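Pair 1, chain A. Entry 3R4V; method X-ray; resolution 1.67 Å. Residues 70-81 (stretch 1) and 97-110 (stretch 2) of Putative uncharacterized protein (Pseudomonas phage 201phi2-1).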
# COMPACT_ATOMS: atom_id res chain seq x y z
N GLN A 70 -1.90 5.30 -20.35
CA GLN A 70 -2.51 6.48 -19.74
C GLN A 70 -1.75 7.00 -18.53
O GLN A 70 -2.01 8.10 -18.05
CB GLN A 70 -3.96 6.18 -19.33
CG GLN A 70 -4.86 5.76 -20.51
CD GLN A 70 -6.27 5.39 -20.07
OE1 GLN A 70 -6.98 6.21 -19.48
NE2 GLN A 70 -6.67 4.16 -20.35
N ILE A 71 -0.79 6.23 -18.06
CA ILE A 71 -0.03 6.61 -16.87
C ILE A 71 0.62 7.99 -16.98
O ILE A 71 0.52 8.80 -16.06
CB ILE A 71 1.02 5.56 -16.53
CG1 ILE A 71 0.34 4.26 -16.06
CG2 ILE A 71 2.00 6.09 -15.49
CD1 ILE A 71 -0.55 4.43 -14.83
N PRO A 72 1.30 8.27 -18.10
CA PRO A 72 1.91 9.60 -18.20
C PRO A 72 0.88 10.71 -17.99
O PRO A 72 1.18 11.71 -17.32
CB PRO A 72 2.45 9.63 -19.63
CG PRO A 72 2.64 8.19 -19.99
CD PRO A 72 1.51 7.48 -19.32
N ALA A 73 -0.31 10.54 -18.55
CA ALA A 73 -1.38 11.51 -18.35
C ALA A 73 -1.78 11.61 -16.87
O ALA A 73 -2.06 12.71 -16.38
CB ALA A 73 -2.59 11.17 -19.21
N LEU A 74 -1.82 10.48 -16.17
CA LEU A 74 -2.16 10.50 -14.74
C LEU A 74 -1.08 11.23 -13.95
O LEU A 74 -1.39 11.97 -13.02
CB LEU A 74 -2.37 9.09 -14.17
CG LEU A 74 -3.48 8.26 -14.82
CD1 LEU A 74 -3.77 7.01 -14.01
CD2 LEU A 74 -4.74 9.09 -15.01
N MET A 75 0.18 11.02 -14.32
CA MET A 75 1.30 11.58 -13.58
C MET A 75 1.34 13.10 -13.68
O MET A 75 1.79 13.78 -12.76
CB MET A 75 2.63 10.96 -14.02
CG MET A 75 2.78 9.45 -13.72
SD MET A 75 2.36 9.00 -12.02
CE MET A 75 3.49 10.04 -11.10
N ASP A 76 0.88 13.64 -14.80
CA ASP A 76 0.85 15.09 -14.97
C ASP A 76 -0.10 15.78 -13.99
O ASP A 76 0.05 16.96 -13.70
CB ASP A 76 0.49 15.48 -16.41
CG ASP A 76 1.68 15.41 -17.34
OD1 ASP A 76 2.82 15.62 -16.88
OD2 ASP A 76 1.48 15.14 -18.55
N THR A 77 -1.07 15.03 -13.47
CA THR A 77 -1.99 15.59 -12.49
C THR A 77 -1.45 15.47 -11.07
O THR A 77 -2.09 15.94 -10.13
CB THR A 77 -3.38 14.93 -12.56
OG1 THR A 77 -3.33 13.64 -11.93
CG2 THR A 77 -3.86 14.79 -14.01
N ILE A 78 -0.29 14.85 -10.90
CA ILE A 78 0.27 14.68 -9.56
C ILE A 78 1.42 15.64 -9.37
O ILE A 78 2.47 15.50 -9.99
CB ILE A 78 0.72 13.22 -9.30
CG1 ILE A 78 -0.46 12.26 -9.48
CG2 ILE A 78 1.34 13.08 -7.91
CD1 ILE A 78 -0.07 10.78 -9.46
N PRO A 79 1.23 16.66 -8.52
CA PRO A 79 2.24 17.70 -8.31
C PRO A 79 3.54 17.13 -7.76
O PRO A 79 3.54 16.07 -7.15
CB PRO A 79 1.61 18.60 -7.24
CG PRO A 79 0.17 18.25 -7.22
CD PRO A 79 0.08 16.82 -7.62
N GLU A 80 4.65 17.84 -7.99
CA GLU A 80 5.90 17.51 -7.32
C GLU A 80 5.72 17.72 -5.83
O GLU A 80 5.19 18.75 -5.39
CB GLU A 80 7.04 18.40 -7.83
CG GLU A 80 7.42 18.18 -9.29
CD GLU A 80 8.07 16.82 -9.54
OE1 GLU A 80 8.75 16.30 -8.62
OE2 GLU A 80 7.89 16.28 -10.65
N ALA A 81 6.14 16.74 -5.04
CA ALA A 81 6.03 16.87 -3.58
C ALA A 81 7.28 16.35 -2.89
O ALA A 81 8.03 15.55 -3.45
CB ALA A 81 4.80 16.14 -3.08
N VAL A 97 -2.82 -2.44 -10.00
CA VAL A 97 -2.15 -2.11 -11.26
C VAL A 97 -1.81 -0.63 -11.32
O VAL A 97 -0.65 -0.26 -11.53
CB VAL A 97 -2.99 -2.54 -12.48
CG1 VAL A 97 -2.41 -1.95 -13.76
CG2 VAL A 97 -3.02 -4.07 -12.56
N LEU A 98 -2.81 0.23 -11.11
CA LEU A 98 -2.55 1.66 -11.05
C LEU A 98 -1.53 2.02 -9.95
O LEU A 98 -0.63 2.84 -10.18
CB LEU A 98 -3.84 2.44 -10.80
CG LEU A 98 -4.83 2.39 -11.97
CD1 LEU A 98 -6.16 3.01 -11.56
CD2 LEU A 98 -4.24 3.06 -13.19
N GLY A 99 -1.70 1.44 -8.77
CA GLY A 99 -0.85 1.74 -7.62
C GLY A 99 0.62 1.51 -7.94
O GLY A 99 1.44 2.43 -7.86
N PRO A 100 0.97 0.28 -8.33
CA PRO A 100 2.38 0.04 -8.67
C PRO A 100 2.91 0.79 -9.91
O PRO A 100 4.09 1.14 -9.93
CB PRO A 100 2.43 -1.48 -8.88
CG PRO A 100 1.31 -1.99 -7.97
CD PRO A 100 0.22 -0.97 -8.16
N LEU A 101 2.08 1.02 -10.93
CA LEU A 101 2.55 1.82 -12.06
C LEU A 101 2.92 3.23 -11.59
O LEU A 101 3.97 3.76 -11.95
CB LEU A 101 1.52 1.88 -13.18
CG LEU A 101 1.37 0.56 -13.94
CD1 LEU A 101 0.19 0.67 -14.89
CD2 LEU A 101 2.65 0.20 -14.70
N ILE A 102 2.05 3.84 -10.79
CA ILE A 102 2.32 5.20 -10.30
C ILE A 102 3.57 5.17 -9.41
O ILE A 102 4.40 6.09 -9.45
CB ILE A 102 1.11 5.78 -9.57
CG1 ILE A 102 0.00 6.10 -10.57
CG2 ILE A 102 1.49 7.05 -8.78
CD1 ILE A 102 -1.34 6.34 -9.93
N THR A 103 3.71 4.10 -8.65
CA THR A 103 4.85 3.91 -7.74
C THR A 103 6.14 3.88 -8.55
O THR A 103 7.13 4.53 -8.19
CB THR A 103 4.70 2.62 -6.94
OG1 THR A 103 3.54 2.72 -6.10
CG2 THR A 103 5.92 2.38 -6.05
N GLY A 104 6.14 3.14 -9.65
CA GLY A 104 7.28 3.14 -10.56
C GLY A 104 7.63 4.54 -11.03
O GLY A 104 8.80 4.91 -11.09
N GLN A 105 6.61 5.32 -11.36
CA GLN A 105 6.83 6.70 -11.81
C GLN A 105 7.41 7.56 -10.69
O GLN A 105 8.27 8.43 -10.92
CB GLN A 105 5.52 7.30 -12.32
CG GLN A 105 4.97 6.61 -13.57
CD GLN A 105 5.92 6.71 -14.75
OE1 GLN A 105 6.38 7.79 -15.10
NE2 GLN A 105 6.21 5.57 -15.36
N LEU A 106 6.94 7.34 -9.47
CA LEU A 106 7.49 8.08 -8.33
C LEU A 106 8.96 7.72 -8.12
O LEU A 106 9.77 8.58 -7.78
CB LEU A 106 6.69 7.80 -7.05
CG LEU A 106 5.24 8.26 -7.05
CD1 LEU A 106 4.58 7.86 -5.73
CD2 LEU A 106 5.17 9.77 -7.22
N ALA A 107 9.31 6.45 -8.29
CA ALA A 107 10.72 6.07 -8.22
C ALA A 107 11.54 6.82 -9.28
O ALA A 107 12.64 7.29 -9.00
CB ALA A 107 10.89 4.54 -8.36
N ASP A 108 11.00 6.96 -10.49
CA ASP A 108 11.71 7.71 -11.54
C ASP A 108 11.90 9.19 -11.16
O ASP A 108 12.87 9.81 -11.60
CB ASP A 108 11.00 7.59 -12.90
CG ASP A 108 11.13 6.19 -13.53
OD1 ASP A 108 11.94 5.37 -13.05
OD2 ASP A 108 10.42 5.93 -14.53
N ARG A 109 10.99 9.74 -10.36
CA ARG A 109 11.13 11.11 -9.85
C ARG A 109 12.20 11.20 -8.75
O ARG A 109 12.47 12.28 -8.24
CB ARG A 109 9.81 11.64 -9.27
CG ARG A 109 8.67 11.79 -10.25
CD ARG A 109 7.46 12.48 -9.59
NE ARG A 109 6.39 12.73 -10.56
CZ ARG A 109 5.26 13.38 -10.28
NH1 ARG A 109 5.05 13.86 -9.07
NH2 ARG A 109 4.35 13.55 -11.23
N LYS A 110 12.77 10.06 -8.38
CA LYS A 110 13.71 9.99 -7.25
C LYS A 110 13.03 10.41 -5.95
O LYS A 110 13.66 10.96 -5.05
CB LYS A 110 14.96 10.83 -7.52
CG LYS A 110 15.69 10.44 -8.80
CD LYS A 110 15.84 8.92 -8.88
CE LYS A 110 17.20 8.51 -9.42
NZ LYS A 110 17.33 7.03 -9.45

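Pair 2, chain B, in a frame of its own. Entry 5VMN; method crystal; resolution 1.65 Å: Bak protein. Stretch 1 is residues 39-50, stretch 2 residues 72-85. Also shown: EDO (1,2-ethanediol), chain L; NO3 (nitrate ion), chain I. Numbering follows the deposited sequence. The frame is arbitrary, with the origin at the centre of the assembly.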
# COMPACT_ATOMS: atom_id res chain seq x y z
N SER B 39 8.36 8.89 10.37
CA SER B 39 7.53 9.94 10.97
C SER B 39 6.33 10.26 10.11
O SER B 39 5.94 11.42 9.97
CB SER B 39 8.35 11.21 11.19
OG SER B 39 9.43 10.98 12.09
N LEU B 40 5.71 9.25 9.52
CA LEU B 40 4.71 9.55 8.51
C LEU B 40 3.53 10.30 9.09
O LEU B 40 2.85 11.03 8.36
CB LEU B 40 4.21 8.29 7.81
CG LEU B 40 5.23 7.59 6.93
CD1 LEU B 40 4.49 6.48 6.18
CD2 LEU B 40 5.87 8.53 5.93
N VAL B 41 3.20 10.06 10.35
CA VAL B 41 2.09 10.80 10.94
C VAL B 41 2.30 12.30 10.76
O VAL B 41 1.37 13.05 10.43
CB VAL B 41 1.94 10.43 12.43
CG1 VAL B 41 0.87 11.29 13.09
CG2 VAL B 41 1.61 8.93 12.58
N GLU B 42 3.54 12.76 10.93
CA GLU B 42 3.81 14.19 10.88
C GLU B 42 3.73 14.74 9.46
O GLU B 42 3.22 15.84 9.24
CB GLU B 42 5.19 14.46 11.50
CG GLU B 42 5.36 13.86 12.89
CD GLU B 42 4.27 14.27 13.85
OE1 GLU B 42 3.87 15.46 13.84
OE2 GLU B 42 3.80 13.40 14.63
N THR B 43 4.27 14.03 8.47
CA THR B 43 4.18 14.51 7.11
C THR B 43 2.76 14.37 6.58
O THR B 43 2.33 15.16 5.75
CB THR B 43 5.17 13.75 6.21
OG1 THR B 43 6.49 14.23 6.46
CG2 THR B 43 4.86 13.94 4.67
N PHE B 44 2.02 13.38 7.07
CA PHE B 44 0.67 13.14 6.56
C PHE B 44 -0.22 14.36 6.73
O PHE B 44 -1.16 14.55 5.95
CB PHE B 44 0.07 11.93 7.27
CG PHE B 44 -1.39 11.65 6.93
CD1 PHE B 44 -1.74 11.14 5.72
CD2 PHE B 44 -2.39 11.88 7.87
CE1 PHE B 44 -3.08 10.88 5.42
CE2 PHE B 44 -3.71 11.61 7.59
CZ PHE B 44 -4.04 11.10 6.36
N ARG B 45 0.03 15.18 7.74
CA ARG B 45 -0.82 16.33 7.99
C ARG B 45 -0.79 17.32 6.84
O ARG B 45 -1.70 18.15 6.73
CB ARG B 45 -0.38 17.04 9.27
CG ARG B 45 -0.62 16.22 10.51
CD ARG B 45 -0.59 17.06 11.76
NE ARG B 45 -0.73 16.18 12.92
CZ ARG B 45 0.29 15.62 13.56
NH1 ARG B 45 1.53 15.87 13.17
NH2 ARG B 45 0.06 14.82 14.60
N ALA B 46 0.24 17.25 6.00
CA ALA B 46 0.41 18.17 4.89
C ALA B 46 -0.22 17.64 3.61
O ALA B 46 -0.17 18.32 2.59
CB ALA B 46 1.90 18.46 4.66
N PHE B 47 -0.84 16.46 3.64
CA PHE B 47 -1.53 15.87 2.49
C PHE B 47 -2.96 16.40 2.41
O PHE B 47 -3.47 16.93 3.39
CB PHE B 47 -1.55 14.36 2.64
CG PHE B 47 -0.26 13.65 2.23
CD1 PHE B 47 -0.27 12.73 1.20
CD2 PHE B 47 0.92 13.88 2.88
CE1 PHE B 47 0.88 12.10 0.79
CE2 PHE B 47 2.07 13.22 2.49
CZ PHE B 47 2.04 12.33 1.46
N PRO B 48 -3.63 16.28 1.27
CA PRO B 48 -4.99 16.80 1.17
C PRO B 48 -5.95 15.96 1.97
O PRO B 48 -5.72 14.78 2.23
CB PRO B 48 -5.32 16.73 -0.33
CG PRO B 48 -4.29 16.07 -0.96
CD PRO B 48 -3.14 15.86 -0.03
N ARG B 49 -7.06 16.59 2.34
CA ARG B 49 -8.09 15.90 3.11
C ARG B 49 -8.70 14.77 2.30
O ARG B 49 -8.99 13.69 2.83
CB ARG B 49 -9.16 16.91 3.56
CG ARG B 49 -8.55 17.93 4.52
CD ARG B 49 -9.03 19.33 4.24
NE ARG B 49 -10.33 19.51 4.82
CZ ARG B 49 -11.08 20.58 4.65
NH1 ARG B 49 -10.68 21.60 3.90
NH2 ARG B 49 -12.24 20.62 5.24
N LEU B 50 -8.87 15.00 0.99
CA LEU B 50 -9.53 14.04 0.12
C LEU B 50 -8.49 13.08 -0.42
O LEU B 50 -7.55 13.52 -1.09
CB LEU B 50 -10.19 14.77 -1.05
CG LEU B 50 -10.97 13.86 -1.98
CD1 LEU B 50 -12.19 13.29 -1.28
CD2 LEU B 50 -11.39 14.66 -3.21
N LEU B 72 6.10 0.72 1.03
CA LEU B 72 5.59 0.70 2.39
C LEU B 72 5.18 2.10 2.84
O LEU B 72 4.23 2.24 3.62
CB LEU B 72 6.63 0.10 3.33
CG LEU B 72 6.86 -1.41 3.13
CD1 LEU B 72 8.13 -1.85 3.89
CD2 LEU B 72 5.67 -2.20 3.62
N ILE B 73 5.84 3.14 2.33
CA ILE B 73 5.39 4.52 2.61
C ILE B 73 4.02 4.74 2.00
O ILE B 73 3.11 5.26 2.65
CB ILE B 73 6.42 5.53 2.10
CG1 ILE B 73 7.68 5.51 2.98
CG2 ILE B 73 5.82 6.94 2.05
CD1 ILE B 73 8.83 6.28 2.39
N LEU B 74 3.81 4.28 0.76
CA LEU B 74 2.49 4.44 0.14
C LEU B 74 1.42 3.72 0.95
O LEU B 74 0.32 4.25 1.18
CB LEU B 74 2.53 3.92 -1.30
CG LEU B 74 1.16 3.89 -1.98
CD1 LEU B 74 0.62 5.30 -2.15
CD2 LEU B 74 1.25 3.14 -3.32
N LEU B 75 1.71 2.49 1.37
CA LEU B 75 0.73 1.78 2.18
C LEU B 75 0.47 2.52 3.49
O LEU B 75 -0.68 2.58 3.95
CB LEU B 75 1.22 0.35 2.44
CG LEU B 75 1.37 -0.54 1.21
CD1 LEU B 75 1.91 -1.90 1.64
CD2 LEU B 75 0.06 -0.72 0.52
N GLY B 76 1.51 3.03 4.13
CA GLY B 76 1.33 3.68 5.41
C GLY B 76 0.49 4.93 5.29
O GLY B 76 -0.30 5.25 6.18
N ILE B 77 0.69 5.68 4.21
CA ILE B 77 -0.17 6.85 3.93
C ILE B 77 -1.60 6.40 3.70
O ILE B 77 -2.56 6.98 4.22
CB ILE B 77 0.38 7.63 2.73
CG1 ILE B 77 1.70 8.29 3.07
CG2 ILE B 77 -0.61 8.73 2.28
CD1 ILE B 77 2.46 8.71 1.88
N SER B 78 -1.78 5.35 2.90
CA SER B 78 -3.12 4.84 2.67
C SER B 78 -3.79 4.44 3.98
O SER B 78 -5.00 4.66 4.16
CB SER B 78 -3.08 3.65 1.71
OG SER B 78 -2.48 4.04 0.48
N GLN B 79 -3.04 3.79 4.88
CA GLN B 79 -3.59 3.40 6.17
C GLN B 79 -4.04 4.60 7.00
O GLN B 79 -5.11 4.57 7.63
CB GLN B 79 -2.55 2.60 6.95
CG GLN B 79 -3.01 2.14 8.33
CD GLN B 79 -4.07 1.09 8.26
OE1 GLN B 79 -3.76 -0.09 8.13
NE2 GLN B 79 -5.33 1.50 8.37
N LEU B 80 -3.26 5.68 6.99
CA LEU B 80 -3.65 6.87 7.74
C LEU B 80 -4.93 7.47 7.18
O LEU B 80 -5.83 7.85 7.94
CB LEU B 80 -2.50 7.87 7.73
CG LEU B 80 -1.28 7.42 8.56
CD1 LEU B 80 -0.09 8.30 8.27
CD2 LEU B 80 -1.60 7.50 10.06
N TYR B 81 -5.05 7.52 5.85
CA TYR B 81 -6.32 7.96 5.26
C TYR B 81 -7.47 7.04 5.65
O TYR B 81 -8.56 7.50 5.96
CB TYR B 81 -6.23 8.00 3.73
CG TYR B 81 -5.67 9.28 3.15
CD1 TYR B 81 -6.34 10.48 3.29
CD2 TYR B 81 -4.52 9.26 2.37
CE1 TYR B 81 -5.84 11.63 2.71
CE2 TYR B 81 -4.01 10.42 1.80
CZ TYR B 81 -4.69 11.59 1.96
OH TYR B 81 -4.22 12.72 1.37
N PHE B 82 -7.24 5.72 5.59
CA PHE B 82 -8.29 4.76 5.87
C PHE B 82 -8.76 4.87 7.31
O PHE B 82 -9.97 4.91 7.59
CB PHE B 82 -7.76 3.36 5.54
CG PHE B 82 -8.79 2.27 5.53
CD1 PHE B 82 -9.15 1.64 6.71
CD2 PHE B 82 -9.33 1.83 4.34
CE1 PHE B 82 -10.05 0.59 6.70
CE2 PHE B 82 -10.23 0.77 4.32
CZ PHE B 82 -10.59 0.16 5.51
N THR B 83 -7.81 4.97 8.24
CA THR B 83 -8.17 5.11 9.65
C THR B 83 -8.99 6.37 9.88
O THR B 83 -9.94 6.36 10.67
CB THR B 83 -6.90 5.14 10.50
OG1 THR B 83 -6.24 3.88 10.38
CG2 THR B 83 -7.23 5.34 11.97
N LYS B 84 -8.64 7.46 9.20
CA LYS B 84 -9.32 8.72 9.39
C LYS B 84 -10.67 8.79 8.68
O LYS B 84 -11.45 9.72 8.95
CB LYS B 84 -8.40 9.86 8.92
CG LYS B 84 -8.83 11.24 9.29
CD LYS B 84 -7.83 12.28 8.75
CE LYS B 84 -8.10 13.68 9.32
NZ LYS B 84 -7.17 14.69 8.76
N SER B 85 -10.98 7.82 7.83
CA SER B 85 -12.23 7.83 7.07
C SER B 85 -13.45 7.67 7.97
O SER B 85 -13.42 6.99 8.99
CB SER B 85 -12.24 6.70 6.04
OG SER B 85 -11.28 6.96 5.03
C1 EDO L . -4.54 17.75 6.27
O1 EDO L . -3.98 18.29 7.51
C2 EDO L . -4.14 16.31 5.97
O2 EDO L . -4.47 15.41 7.03
N NO3 I . -4.20 15.99 10.21
O1 NO3 I . -4.45 16.38 9.03
O2 NO3 I . -4.02 16.85 11.15
O3 NO3 I . -4.10 14.73 10.45
O HOH W 1 -4.43 12.37 -1.46

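Pair 1 and pair 2 share one backbone arrangement: a short helix and the loop after it cross a longer helix. N, CA and C of 14 central residues superpose with an RMSD of 0.7 Å. In both, the helix axes approach to 10.4 Å, and the crossing angle is -67° in pair 1 and -66° in pair 2. The buried surface is also similar, 583 and 622 Å².

The first inward position is A:Ile71, matched by B:Leu40. A:Ile71 reaches A:Leu101 (CD1 to CB, 3.7 Å) and lays its CG2 3.6 Å from CG of A:Gln105. In pair 2 the counterpart of A:Leu101 is B:Gly76, and the bare backbone there lets B:Leu40 sit as a knob among B:Ile73, B:Gly76, B:Ile77 and B:Leu80. B:Leu40 CD1 lies 4.3 Å from B:Gly76 CA; an ideal CB placed on B:Gly76 would be 3.1 Å from B:Leu40 CD1, a tight fit. One turn back along the long helix, A:Leu98 and B:Ile73 match, each an apolar neighbour of this position: A:Ile71 CD1 to A:Leu98 CD2 is 4.3 Å, B:Leu40 CD2 to B:Ile73 CG2 4.2 Å. A:Leu74 CD1 adds a contact to A:Leu98 CD2 at 4.1 Å, whereas the matching B:Thr43 does not touch the other stretch.

The second inward position is A:Met75, matched by B:Phe44, which in pair 2 is a knob among B:Ile77, B:Leu80, B:Tyr81 and B:Lys84. The methionine bends through three m rotamers, placing CG 3.6 Å from A:Gln105 CG, SD 3.9 Å from A:Ile102 CG2 and CE 4.2 Å from A:Leu106 CD2. The phenylalanine fills the site with a flat ring. B:Leu80, in the place of A:Gln105, sets its CB over the ring face, 3.7 Å from the B:Phe44 centroid, and B:Tyr81, in the place of A:Leu106, receives the ring edge on its own face, with centroids 4.9 Å apart and planes at 80°. A:Ile102 and B:Ile77 are identical and nearly coincident, their side-chain centres 0.3 Å apart. Each also meets the next inward residue of the short stretch: A:Ile78 CD1 lies 4.1 Å from A:Ile102 CG2, and B:Phe47 CZ 3.7 Å from B:Ile77 CD1.

The loop of stretch 1 is tied to stretch 2 from different positions. In pair 1, A:Arg109, just after the helix, extends its guanidinium to the loop backbone: NH2 and NH1 donate to A:Ile78 O at 3.0 and 3.2 Å, and NH1 makes a weak bond to A:Pro79 O at 3.3 Å. A:Met75 CE lies over one face of this group and A:Glu80 OE2 over the other, in a long salt bridge (OE2 to A:Arg109 NE, 3.9 Å) of charge alone, since no N-H points at this out-of-plane oxygen. Pair 2 uses B:Tyr81, whose OH donates to B:Pro48 O at 2.7 Å and accepts from a water at 2.9 Å. B:Lys84, matched to A:Arg109, instead packs its CD 4.3 Å from B:Phe44 CE2, at the ring edge.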